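Local coordinates for protein polyphenol oxidase, chloroplastic (Malus domestica, PDB 6ELV) that oxidises mono- and o-diphenols to o-diquinones as the full-length enzyme, of which this chain is the separately expressed C-terminal domain, at residues T15-P18 with K24-T27; L49-I54 with V62-Y67; G85-V90 with M100-R105. One frame throughout, in Å; residues are numbered along the deposited sequence. Where two conformers were deposited one is given.

Overall arrangement
The three contacts come one after another along the chain, all within the C-terminal domain. Two beta sheets pack face to face, and contacts 2 and 3 lie between them. Contact 2 joins strand 48-57 of one sheet to strand 62-70 of the other. Contact 3 joins strand 82-89, the neighbour of 62-70, to strand 99-107, the neighbour of 48-57, each outermost in its sheet. The centres of contacts 2 and 3 are about 6 Å apart, and their residues touch. Contact 1 sits about 11 Å from contact 2 and about 17 Å from contact 3, centre to centre. In contact 1 a loop residue packs on strand 25-30. Contact 2 lies in the buried core; contacts 1 and 3 are partly buried.

Contact 1. Residues T15-P18 with K24-T27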
# COMPACT_ATOMS: atom_id res chain seq x y z
N THR A 15 -8.21 -4.27 9.88
CA THR A 15 -8.04 -4.15 11.32
C THR A 15 -6.89 -4.99 11.85
O THR A 15 -6.65 -5.00 13.06
CB THR A 15 -9.33 -4.57 12.01
OG1 THR A 15 -9.69 -5.89 11.58
CG2 THR A 15 -10.45 -3.60 11.67
N GLU A 16 -6.18 -5.72 10.99
CA GLU A 16 -4.99 -6.42 11.47
C GLU A 16 -3.76 -5.53 11.53
O GLU A 16 -2.76 -5.96 12.10
CB GLU A 16 -4.70 -7.68 10.64
CG GLU A 16 -5.61 -8.87 10.95
CD GLU A 16 -5.28 -10.08 10.10
OE1 GLU A 16 -6.11 -10.44 9.23
OE2 GLU A 16 -4.20 -10.68 10.30
N PHE A 17 -3.82 -4.31 10.98
CA PHE A 17 -2.73 -3.34 11.10
C PHE A 17 -2.87 -2.62 12.44
O PHE A 17 -3.99 -2.41 12.89
CB PHE A 17 -2.78 -2.32 9.96
CG PHE A 17 -2.49 -2.91 8.61
CD1 PHE A 17 -3.50 -3.51 7.87
CD2 PHE A 17 -1.22 -2.88 8.08
CE1 PHE A 17 -3.24 -4.07 6.64
CE2 PHE A 17 -0.96 -3.45 6.85
CZ PHE A 17 -1.97 -4.04 6.13
N PRO A 18 -1.76 -2.21 13.08
CA PRO A 18 -0.37 -2.36 12.63
C PRO A 18 0.11 -3.80 12.58
O PRO A 18 -0.32 -4.64 13.38
CB PRO A 18 0.43 -1.60 13.69
CG PRO A 18 -0.53 -0.65 14.28
CD PRO A 18 -1.84 -1.38 14.29
N LYS A 24 5.25 -11.50 2.52
CA LYS A 24 4.31 -10.86 1.61
C LYS A 24 2.89 -11.01 2.14
O LYS A 24 2.47 -12.10 2.53
CB LYS A 24 4.43 -11.48 0.22
CG LYS A 24 3.47 -10.90 -0.80
CD LYS A 24 3.88 -11.30 -2.21
CE LYS A 24 3.37 -12.65 -2.62
NZ LYS A 24 3.36 -12.74 -4.12
N ILE A 25 2.14 -9.90 2.15
CA ILE A 25 0.76 -9.90 2.59
C ILE A 25 -0.07 -9.10 1.59
O ILE A 25 0.43 -8.25 0.85
CB ILE A 25 0.56 -9.30 3.99
CG1 ILE A 25 0.99 -7.83 3.99
CG2 ILE A 25 1.31 -10.11 5.03
CD1 ILE A 25 0.27 -6.99 4.97
N SER A 26 -1.37 -9.37 1.59
CA SER A 26 -2.29 -8.57 0.82
C SER A 26 -3.48 -8.20 1.69
O SER A 26 -3.78 -8.85 2.69
CB SER A 26 -2.73 -9.28 -0.46
OG SER A 26 -3.51 -10.42 -0.18
N THR A 27 -4.14 -7.12 1.30
CA THR A 27 -5.26 -6.60 2.06
C THR A 27 -6.21 -5.86 1.14
O THR A 27 -5.78 -5.23 0.16
CB THR A 27 -4.72 -5.71 3.20
OG1 THR A 27 -5.75 -5.40 4.13
CG2 THR A 27 -4.05 -4.43 2.69
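Phe17 reaches across to Ile25 and Thr27 with the outer end of its ring. The methyl CD1 of Ile25 lies 3.9 Å from Phe17 CZ and a little farther from CE2. It approaches the ring obliquely. Thr27 meets the same end with both branches. Its OG1 lies in the plane of the ring at the edge, 3.8 Å from Phe17 CE1. Its methyl CG2 stands 4.0 Å from Phe17 CZ and equally far from CE1. No hydrogen bond joins the two segments.

The torsions explain how these groups meet. Phe17 has CG beside the backbone N and opposite the carbonyl carbon (chi1 -67°), and from there the ring extends to the strand. In Thr27 the hydroxyl lies opposite the backbone N (chi1 -168°). That places CG2 between the backbone N and the carbonyl carbon, with both branches near the ring.

The next shell fixes these pieces. Thr27 OG1 is hydrogen-bonded to Val12 O, in strand 11-12. Ile25 and Thr27 are held in the sheet by backbone hydrogen bonds to Leu127 and Val125 of strand 122-131. Phe17 also packs on Val12 and on Ile136 and Ile139 of strand 135-142. The peptide bond between Phe17 and Pro18 is cis, which bends the chain just after the aromatic residue. Replacing Phe17 by an alanine would remove the ring and would probably leave Ile25 CD1 and Thr27 CG2 without this partner, opening a gap beside strand 25-30.

The contact is therefore mainly dispersive. The hydroxyl that touches the ring edge has its polar need met by Val12 O, so it can sit beside an aromatic C-H without needing a polar partner from the loop.

Contact 2. Residues L49-I54 with V62-Y67; sequences LVIEGI and VKFDVY
Leu49, Ile51 and Ile54 meet Val66 and Phe64 across the space between two sheets. All the cross-contacts are apolar. Leu49 CD2 and Val66 CG1 reach toward each other tip to tip, 3.9 Å apart. The other methyl of Val66, CG2, meets Ile51 CD1 in the same way at 3.8 Å. Val66 thus serves two partners, one with each branch.

The aromatic contact is edge-on. Ile54 CD1 lies in the plane of the Phe64 ring, 3.9 Å from CZ. Ile51 CD1 is near the same plane, 4.3 Å from CE1. Phe64 CG sits between the backbone N and the carbonyl carbon (chi1 66°), which carries the ring over so that its CZ edge faces Ile54. The ring of Phe87 meets that of Phe64 with planes at about 25°.

The polar interaction lies within segment 62-67. Lys63 NZ forms a salt bridge with Asp65 OD1, 2.8 Å long, through the syn lone pair. Ser86 OG probably hydrogen-bonds the same oxygen.

The axes of the two short segments approach to 10.8 Å, and their directions differ by 146°, roughly antiparallel. No hydrogen bond crosses between them. Their cohesion rests on methyl and ring packing, as in the core of a beta sandwich.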
# COMPACT_ATOMS: atom_id res chain seq x y z
N LEU A 49 -2.84 6.16 -2.71
CA LEU A 49 -2.66 5.11 -1.72
C LEU A 49 -1.69 5.61 -0.65
O LEU A 49 -0.58 6.05 -0.97
CB LEU A 49 -2.09 3.88 -2.41
CG LEU A 49 -1.80 2.65 -1.54
CD1 LEU A 49 -3.07 2.14 -0.89
CD2 LEU A 49 -1.16 1.58 -2.40
N VAL A 50 -2.10 5.53 0.61
CA VAL A 50 -1.33 6.04 1.74
C VAL A 50 -1.00 4.88 2.66
O VAL A 50 -1.91 4.22 3.19
CB VAL A 50 -2.09 7.14 2.50
CG1 VAL A 50 -1.21 7.73 3.61
CG2 VAL A 50 -2.56 8.22 1.55
N ILE A 51 0.28 4.61 2.82
CA ILE A 51 0.76 3.62 3.77
C ILE A 51 1.33 4.39 4.94
O ILE A 51 2.34 5.08 4.79
CB ILE A 51 1.79 2.71 3.12
CG1 ILE A 51 1.13 2.08 1.91
CG2 ILE A 51 2.28 1.65 4.09
CD1 ILE A 51 2.04 1.36 1.04
N GLU A 52 0.67 4.29 6.09
CA GLU A 52 0.95 5.12 7.25
C GLU A 52 1.72 4.36 8.31
O GLU A 52 1.69 3.12 8.37
CB GLU A 52 -0.34 5.64 7.87
N GLY A 53 2.39 5.12 9.18
CA GLY A 53 3.00 4.53 10.35
C GLY A 53 4.08 3.51 10.02
O GLY A 53 4.20 2.50 10.71
N ILE A 54 4.85 3.77 8.97
CA ILE A 54 5.97 2.91 8.60
C ILE A 54 7.09 3.16 9.61
O ILE A 54 7.60 4.28 9.72
CB ILE A 54 6.45 3.23 7.18
CG1 ILE A 54 5.32 3.03 6.16
CG2 ILE A 54 7.68 2.42 6.82
CD1 ILE A 54 5.69 3.55 4.79
N VAL A 62 15.88 -0.78 4.77
CA VAL A 62 14.52 -1.27 4.59
C VAL A 62 14.11 -1.08 3.14
O VAL A 62 14.33 -0.02 2.55
CB VAL A 62 13.53 -0.58 5.54
CG1 VAL A 62 12.09 -0.95 5.18
CG2 VAL A 62 13.84 -0.96 6.97
N LYS A 63 13.50 -2.12 2.57
CA LYS A 63 12.83 -1.99 1.29
C LYS A 63 11.63 -2.90 1.27
O LYS A 63 11.72 -4.08 1.64
CB LYS A 63 13.76 -2.38 0.14
CG LYS A 63 13.09 -2.25 -1.22
CD LYS A 63 14.14 -2.30 -2.31
CE LYS A 63 13.65 -1.67 -3.59
NZ LYS A 63 12.79 -2.60 -4.33
N PHE A 64 10.50 -2.36 0.82
CA PHE A 64 9.35 -3.18 0.47
C PHE A 64 8.70 -2.59 -0.77
O PHE A 64 8.73 -1.37 -1.00
CB PHE A 64 8.36 -3.37 1.63
CG PHE A 64 7.63 -2.13 2.10
CD1 PHE A 64 6.48 -1.68 1.46
CD2 PHE A 64 8.07 -1.45 3.22
CE1 PHE A 64 5.80 -0.57 1.92
CE2 PHE A 64 7.40 -0.33 3.69
CZ PHE A 64 6.26 0.11 3.04
N ASP A 65 8.11 -3.47 -1.57
CA ASP A 65 7.46 -3.10 -2.81
C ASP A 65 5.95 -3.22 -2.66
O ASP A 65 5.45 -4.03 -1.87
CB ASP A 65 7.97 -3.96 -3.97
CG ASP A 65 9.47 -3.82 -4.19
OD1 ASP A 65 10.07 -2.77 -3.85
OD2 ASP A 65 10.06 -4.77 -4.74
N VAL A 66 5.23 -2.39 -3.40
CA VAL A 66 3.78 -2.30 -3.30
C VAL A 66 3.16 -2.60 -4.65
O VAL A 66 3.57 -2.01 -5.66
CB VAL A 66 3.35 -0.90 -2.83
CG1 VAL A 66 1.84 -0.83 -2.63
CG2 VAL A 66 4.09 -0.51 -1.56
N TYR A 67 2.17 -3.49 -4.66
CA TYR A 67 1.44 -3.87 -5.86
C TYR A 67 -0.06 -3.72 -5.61
O TYR A 67 -0.52 -3.76 -4.47
CB TYR A 67 1.74 -5.33 -6.27
CG TYR A 67 3.17 -5.56 -6.69
CD1 TYR A 67 4.20 -5.62 -5.76
CD2 TYR A 67 3.49 -5.73 -8.03
CE1 TYR A 67 5.50 -5.83 -6.15
CE2 TYR A 67 4.80 -5.95 -8.43
CZ TYR A 67 5.80 -5.98 -7.48
OH TYR A 67 7.10 -6.20 -7.87

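Contact 3. Residues G85-V90 with M100-R105; sequences GSFVSV and MNTILR
Met100 opens the contact at its terminal methyl. CE lies 3.7 Å from Ser89 OG. The side chain leaves with CG opposite the backbone N, then bends at its second and third torsions (chi2 137°, chi3 38°), which carries CE to the serine.

Two residues on, Thr102 turns its methyl to Phe87. CG2 is 3.6 Å from Phe87 CE1 and nearly as close to CZ. The approach to the ring is oblique. Thr102 OG1 is opposite the backbone N, which leaves CG2 between the backbone N and the carbonyl carbon and directs it at the Phe87 ring.

Leu104 ends the row and packs largely on main chain. Its CD1 is 3.7 Å from Ser86 O, and its CD2 is 3.9 Å from the same oxygen. CD2 also lies 4.1 Å from Phe87 CB. Leu104 therefore touches Phe87 near the backbone, while Thr102 meets the far end of its ring. Met100, Thr102 and Leu104 alternate with Asn101 and Ile103, as on one face of a beta strand.

The strand segments run roughly antiparallel, at 155°, with axes 8.1 Å apart. No hydrogen bond crosses, because they belong to different sheets. Strand 82-89 is paired with strand 62-70, through backbone bonds of Gly85 to Val66, Phe87 to Phe64 and Ser89 to Val62. Strand 99-107 is paired with strand 48-57, through Met100 to Phe56 and Thr102 to Ile54. The contact thus brings together one outermost strand from each sheet, along one side of the sandwich.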
# COMPACT_ATOMS: atom_id res chain seq x y z
N GLY A 85 4.79 1.06 -6.52
CA GLY A 85 5.87 1.85 -5.94
C GLY A 85 6.56 1.06 -4.85
O GLY A 85 6.22 -0.09 -4.58
N SER A 86 7.55 1.70 -4.24
CA SER A 86 8.38 1.05 -3.23
C SER A 86 8.71 2.04 -2.14
O SER A 86 8.81 3.25 -2.37
CB SER A 86 9.73 0.59 -3.79
OG SER A 86 9.57 -0.31 -4.86
N PHE A 87 8.91 1.51 -0.93
CA PHE A 87 9.49 2.26 0.16
C PHE A 87 10.93 1.78 0.37
O PHE A 87 11.16 0.57 0.48
CB PHE A 87 8.74 2.04 1.47
CG PHE A 87 9.37 2.76 2.61
CD1 PHE A 87 9.18 4.12 2.75
CD2 PHE A 87 10.24 2.11 3.47
CE1 PHE A 87 9.80 4.81 3.75
CE2 PHE A 87 10.87 2.80 4.47
CZ PHE A 87 10.66 4.15 4.61
N VAL A 88 11.87 2.71 0.45
CA VAL A 88 13.28 2.41 0.68
C VAL A 88 13.82 3.35 1.74
O VAL A 88 13.59 4.56 1.68
CB VAL A 88 14.10 2.58 -0.62
CG1 VAL A 88 15.58 2.39 -0.34
CG2 VAL A 88 13.64 1.63 -1.68
N SER A 89 14.59 2.80 2.67
CA SER A 89 15.42 3.59 3.57
C SER A 89 16.84 3.06 3.55
O SER A 89 17.06 1.85 3.64
CB SER A 89 14.87 3.54 4.99
OG SER A 89 15.64 4.36 5.85
N VAL A 90 17.81 3.97 3.44
CA VAL A 90 19.23 3.61 3.52
C VAL A 90 19.66 3.74 4.98
O VAL A 90 19.21 4.66 5.68
CB VAL A 90 20.09 4.41 2.52
CG1 VAL A 90 20.17 5.83 2.92
CG2 VAL A 90 21.51 3.86 2.38
N MET A 100 12.72 5.60 12.70
CA MET A 100 11.97 6.50 11.83
C MET A 100 10.52 6.05 11.81
O MET A 100 10.23 4.85 11.82
CB MET A 100 12.54 6.47 10.41
CG MET A 100 11.85 7.37 9.38
SD MET A 100 13.06 8.20 8.35
CE MET A 100 14.23 6.84 8.20
N ASN A 101 9.62 7.02 11.80
CA ASN A 101 8.19 6.79 11.64
C ASN A 101 7.76 7.68 10.49
O ASN A 101 7.82 8.91 10.60
CB ASN A 101 7.43 7.12 12.92
CG ASN A 101 5.99 6.68 12.86
OD1 ASN A 101 5.30 6.94 11.88
ND2 ASN A 101 5.54 5.98 13.89
N THR A 102 7.33 7.06 9.39
CA THR A 102 7.15 7.80 8.16
C THR A 102 5.94 7.25 7.40
O THR A 102 5.13 6.49 7.93
CB THR A 102 8.47 7.83 7.38
OG1 THR A 102 8.36 8.75 6.30
CG2 THR A 102 8.86 6.44 6.86
N ILE A 103 5.82 7.65 6.13
CA ILE A 103 4.63 7.43 5.33
C ILE A 103 5.08 7.25 3.90
O ILE A 103 6.15 7.71 3.50
CB ILE A 103 3.70 8.66 5.49
CG1 ILE A 103 2.33 8.48 4.84
CG2 ILE A 103 4.38 9.89 4.93
CD1 ILE A 103 1.32 9.40 5.45
N LEU A 104 4.27 6.53 3.12
CA LEU A 104 4.49 6.40 1.69
C LEU A 104 3.18 6.70 0.99
O LEU A 104 2.15 6.13 1.35
CB LEU A 104 4.97 5.00 1.31
CG LEU A 104 5.25 4.76 -0.18
CD1 LEU A 104 6.46 5.53 -0.66
CD2 LEU A 104 5.39 3.28 -0.48
N ARG A 105 3.22 7.57 -0.03
CA ARG A 105 2.04 7.90 -0.82
C ARG A 105 2.31 7.58 -2.28
O ARG A 105 3.33 8.02 -2.84
CB ARG A 105 1.67 9.38 -0.68
CG ARG A 105 1.31 9.77 0.73
CD ARG A 105 0.75 11.19 0.79
NE ARG A 105 0.46 11.62 2.15
CZ ARG A 105 1.37 12.11 3.00
NH1 ARG A 105 2.63 12.24 2.62
NH2 ARG A 105 1.01 12.49 4.22